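Local coordinates for protein DNA polymerase III, beta subunit (Thermotoga maritima, PDB 1VPK) that probably encircles DNA as a ring-shaped head-to-tail homodimer and tethers DNA polymerases to it, making replication processive, at residues V169-H174 / K208-V213. Residues are numbered along the deposited sequence; the frame is centred on the assembly and turned at random.
Sequences VFWELH and KSMKEV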
ATOM      1  N   VAL A 169     -26.438  -3.458   1.774  1.00 49.78           N
ATOM      2  CA  VAL A 169     -26.624  -4.625   2.602  1.00 49.37           C
ATOM      3  C   VAL A 169     -28.072  -4.649   3.058  1.00 50.53           C
ATOM      4  O   VAL A 169     -28.629  -3.637   3.489  1.00 49.48           O
ATOM      5  CB  VAL A 169     -25.727  -4.622   3.855  1.00 49.27           C
ATOM      6  CG1 VAL A 169     -25.969  -5.909   4.718  1.00 48.84           C
ATOM      7  CG2 VAL A 169     -24.256  -4.485   3.488  1.00 49.12           C
ATOM      8  N   PHE A 170     -28.649  -5.834   2.947  1.00 50.09           N
ATOM      9  CA  PHE A 170     -30.045  -6.073   3.258  1.00 50.47           C
ATOM     10  C   PHE A 170     -30.135  -6.589   4.680  1.00 49.43           C
ATOM     11  O   PHE A 170     -29.420  -7.525   5.067  1.00 50.41           O
ATOM     12  CB  PHE A 170     -30.632  -7.066   2.226  1.00 50.15           C
ATOM     13  CG  PHE A 170     -32.141  -7.192   2.279  1.00 51.52           C
ATOM     14  CD1 PHE A 170     -32.962  -6.093   2.054  1.00 52.04           C
ATOM     15  CD2 PHE A 170     -32.738  -8.429   2.521  1.00 51.93           C
ATOM     16  CE1 PHE A 170     -34.337  -6.223   2.102  1.00 54.12           C
ATOM     17  CE2 PHE A 170     -34.131  -8.553   2.577  1.00 51.94           C
ATOM     18  CZ  PHE A 170     -34.915  -7.458   2.361  1.00 51.15           C
ATOM     19  N   TRP A 171     -31.026  -5.987   5.458  1.00 50.05           N
ATOM     20  CA  TRP A 171     -31.243  -6.366   6.839  1.00 50.09           C
ATOM     21  C   TRP A 171     -32.585  -7.062   6.948  1.00 50.44           C
ATOM     22  O   TRP A 171     -33.581  -6.507   6.511  1.00 49.69           O
ATOM     23  CB  TRP A 171     -31.271  -5.130   7.745  1.00 49.71           C
ATOM     24  CG  TRP A 171     -30.019  -4.319   7.798  1.00 49.83           C
ATOM     25  CD1 TRP A 171     -29.318  -3.817   6.747  1.00 49.63           C
ATOM     26  CD2 TRP A 171     -29.370  -3.834   8.985  1.00 49.44           C
ATOM     27  NE1 TRP A 171     -28.222  -3.094   7.206  1.00 50.59           N
ATOM     28  CE2 TRP A 171     -28.239  -3.097   8.578  1.00 50.75           C
ATOM     29  CE3 TRP A 171     -29.630  -3.967  10.355  1.00 49.61           C
ATOM     30  CZ2 TRP A 171     -27.379  -2.476   9.498  1.00 50.14           C
ATOM     31  CZ3 TRP A 171     -28.749  -3.406  11.259  1.00 49.91           C
ATOM     32  CH2 TRP A 171     -27.649  -2.646  10.825  1.00 50.54           C
ATOM     33  N   GLU A 172     -32.610  -8.250   7.577  1.00 50.95           N
ATOM     34  CA  GLU A 172     -33.841  -8.947   7.906  1.00 51.34           C
ATOM     35  C   GLU A 172     -33.923  -9.225   9.382  1.00 50.75           C
ATOM     36  O   GLU A 172     -33.062  -9.934   9.957  1.00 49.11           O
ATOM     37  CB  GLU A 172     -33.922 -10.288   7.196  1.00 52.71           C
ATOM     38  CG  GLU A 172     -34.080 -10.182   5.708  1.00 56.67           C
ATOM     39  CD  GLU A 172     -34.063 -11.567   5.077  1.00 59.91           C
ATOM     40  OE1 GLU A 172     -34.758 -12.460   5.566  1.00 63.59           O
ATOM     41  OE2 GLU A 172     -33.312 -11.767   4.119  1.00 64.88           O
ATOM     42  N   LEU A 173     -34.947  -8.665  10.007  1.00 50.51           N
ATOM     43  CA  LEU A 173     -35.228  -8.931  11.417  1.00 51.16           C
ATOM     44  C   LEU A 173     -36.419  -9.877  11.604  1.00 50.20           C
ATOM     45  O   LEU A 173     -37.493  -9.712  11.003  1.00 48.87           O
ATOM     46  CB  LEU A 173     -35.530  -7.642  12.228  1.00 50.82           C
ATOM     47  CG  LEU A 173     -34.453  -6.659  12.637  1.00 53.02           C
ATOM     48  CD1 LEU A 173     -33.436  -7.341  13.556  1.00 54.05           C
ATOM     49  CD2 LEU A 173     -33.771  -6.054  11.416  1.00 55.75           C
ATOM     50  N   HIS A 174     -36.206 -10.849  12.487  1.00 50.65           N
ATOM     51  CA  HIS A 174     -37.269 -11.642  13.059  1.00 50.69           C
ATOM     52  C   HIS A 174     -37.140 -11.614  14.576  1.00 50.80           C
ATOM     53  O   HIS A 174     -36.194 -11.010  15.128  1.00 50.05           O
ATOM     54  CB  HIS A 174     -37.187 -13.067  12.545  1.00 51.28           C
ATOM     55  CG  HIS A 174     -37.402 -13.171  11.073  1.00 51.85           C
ATOM     56  ND1 HIS A 174     -36.381 -13.022  10.164  1.00 52.07           N
ATOM     57  CD2 HIS A 174     -38.527 -13.378  10.351  1.00 52.30           C
ATOM     58  CE1 HIS A 174     -36.863 -13.158   8.941  1.00 51.48           C
ATOM     59  NE2 HIS A 174     -38.162 -13.360   9.027  1.00 51.07           N
ATOM     60  N   LYS A 208     -22.721   3.009   0.749  1.00 49.39           N
ATOM     61  CA  LYS A 208     -22.189   4.205   1.399  1.00 49.68           C
ATOM     62  C   LYS A 208     -22.712   4.352   2.855  1.00 49.51           C
ATOM     63  O   LYS A 208     -21.945   4.656   3.758  1.00 48.24           O
ATOM     64  CB  LYS A 208     -22.426   5.473   0.574  1.00 49.55           C
ATOM     65  CG  LYS A 208     -21.864   6.712   1.302  1.00 50.97           C
ATOM     66  CD  LYS A 208     -21.028   7.656   0.508  1.00 50.54           C
ATOM     67  CE  LYS A 208     -20.705   8.920   1.346  1.00 48.13           C
ATOM     68  NZ  LYS A 208     -20.989  10.130   0.616  1.00 51.63           N
ATOM     69  N   SER A 209     -23.993   4.065   3.078  1.00 48.65           N
ATOM     70  CA  SER A 209     -24.571   4.130   4.407  1.00 47.98           C
ATOM     71  C   SER A 209     -23.917   3.098   5.322  1.00 48.50           C
ATOM     72  O   SER A 209     -23.559   3.396   6.448  1.00 46.94           O
ATOM     73  CB  SER A 209     -26.079   3.914   4.365  1.00 47.40           C
ATOM     74  OG  SER A 209     -26.766   5.038   3.865  1.00 47.83           O
ATOM     75  N   MET A 210     -23.715   1.903   4.788  1.00 49.20           N
ATOM     76  CA  MET A 210     -23.105   0.788   5.507  1.00 49.39           C
ATOM     77  C   MET A 210     -21.661   0.950   5.913  1.00 49.49           C
ATOM     78  O   MET A 210     -21.273   0.478   6.984  1.00 48.47           O
ATOM     79  CB  MET A 210     -23.303  -0.499   4.690  1.00 49.71           C
ATOM     80  CG  MET A 210     -24.758  -0.942   4.668  1.00 48.05           C
ATOM     81  SD  MET A 210     -25.450  -1.269   6.294  1.00 50.73           S
ATOM     82  CE  MET A 210     -24.454  -2.629   6.951  1.00 52.64           C
ATOM     83  N   LYS A 211     -20.886   1.652   5.086  1.00 48.56           N
ATOM     84  CA  LYS A 211     -19.533   2.048   5.424  1.00 49.98           C
ATOM     85  C   LYS A 211     -19.489   3.065   6.582  1.00 48.78           C
ATOM     86  O   LYS A 211     -18.556   3.074   7.413  1.00 48.27           O
ATOM     87  CB  LYS A 211     -18.837   2.583   4.174  1.00 49.79           C
ATOM     88  CG  LYS A 211     -18.545   1.437   3.158  1.00 52.31           C
ATOM     89  CD  LYS A 211     -17.748   1.921   1.945  1.00 54.34           C
ATOM     90  CE  LYS A 211     -17.599   0.872   0.757  1.00 56.31           C
ATOM     91  NZ  LYS A 211     -17.492   1.637  -0.583  1.00 55.37           N
ATOM     92  N   GLU A 212     -20.516   3.897   6.672  1.00 46.89           N
ATOM     93  CA  GLU A 212     -20.621   4.777   7.817  1.00 46.93           C
ATOM     94  C   GLU A 212     -21.015   3.934   9.039  1.00 47.04           C
ATOM     95  O   GLU A 212     -20.496   4.161  10.112  1.00 46.57           O
ATOM     96  CB  GLU A 212     -21.589   5.952   7.558  1.00 46.00           C
ATOM     97  CG  GLU A 212     -21.835   6.836   8.768  1.00 45.69           C
ATOM     98  CD  GLU A 212     -20.587   7.424   9.439  1.00 48.00           C
ATOM     99  OE1 GLU A 212     -19.465   7.500   8.878  1.00 45.52           O
ATOM    100  OE2 GLU A 212     -20.753   7.907  10.563  1.00 49.69           O
ATOM    101  N   VAL A 213     -21.898   2.958   8.875  1.00 48.14           N
ATOM    102  CA  VAL A 213     -22.279   2.076   9.996  1.00 49.64           C
ATOM    103  C   VAL A 213     -21.020   1.436  10.581  1.00 50.50           C
ATOM    104  O   VAL A 213     -20.783   1.512  11.806  1.00 50.05           O
ATOM    105  CB  VAL A 213     -23.328   1.013   9.562  1.00 49.67           C
ATOM    106  CG1 VAL A 213     -23.506  -0.065  10.610  1.00 51.72           C
ATOM    107  CG2 VAL A 213     -24.672   1.694   9.328  1.00 51.63           C
TER
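A Met-aromatic contact, M210 of helix 207-218 against the indole of W171 on strand 168-174, joins helix to sheet in the core of the central domain. Its geometry is edge-on: SD of M210 lies 4.6 Å from the centroid of the five-membered ring of W171 and 90° off the ring normal. The sulfur therefore meets the N-H rather than the pi face, and the bond from W171 NE1 to M210 SD, 3.4 Å with an N-H...S angle of 153°, is weak. The methionine reaches this edge by folding at both inner torsions (chi3 -62°); the bend turns CE in between V169 and W171, 3.9 Å from V169 CB and also against W171 CZ2. V169, two residues earlier on the strand and directed to the same side, crosses M210 at about a right angle, its CG2 3.8 Å from M210 CG, with V169 CA 7.1 Å from M210 CA.

Both segments belong to the central one of the three successive domains of the DNA polymerase III beta subunit, in which helices pack against antiparallel sheets. Strand 168-174 lies between strands 201-206 and 177-183, and helix 207-218 follows edge strand 201-206 directly, so M210 reaches past the strand that leads into its helix to the next strand of the sheet. Replacing W171 with a leucine would probably leave the M210 sulfur without its N-H partner and open a gap beside F203 and the methionine methyl. F203 stacks on the indole, while L205 of the same edge strand touches both W171 and M210.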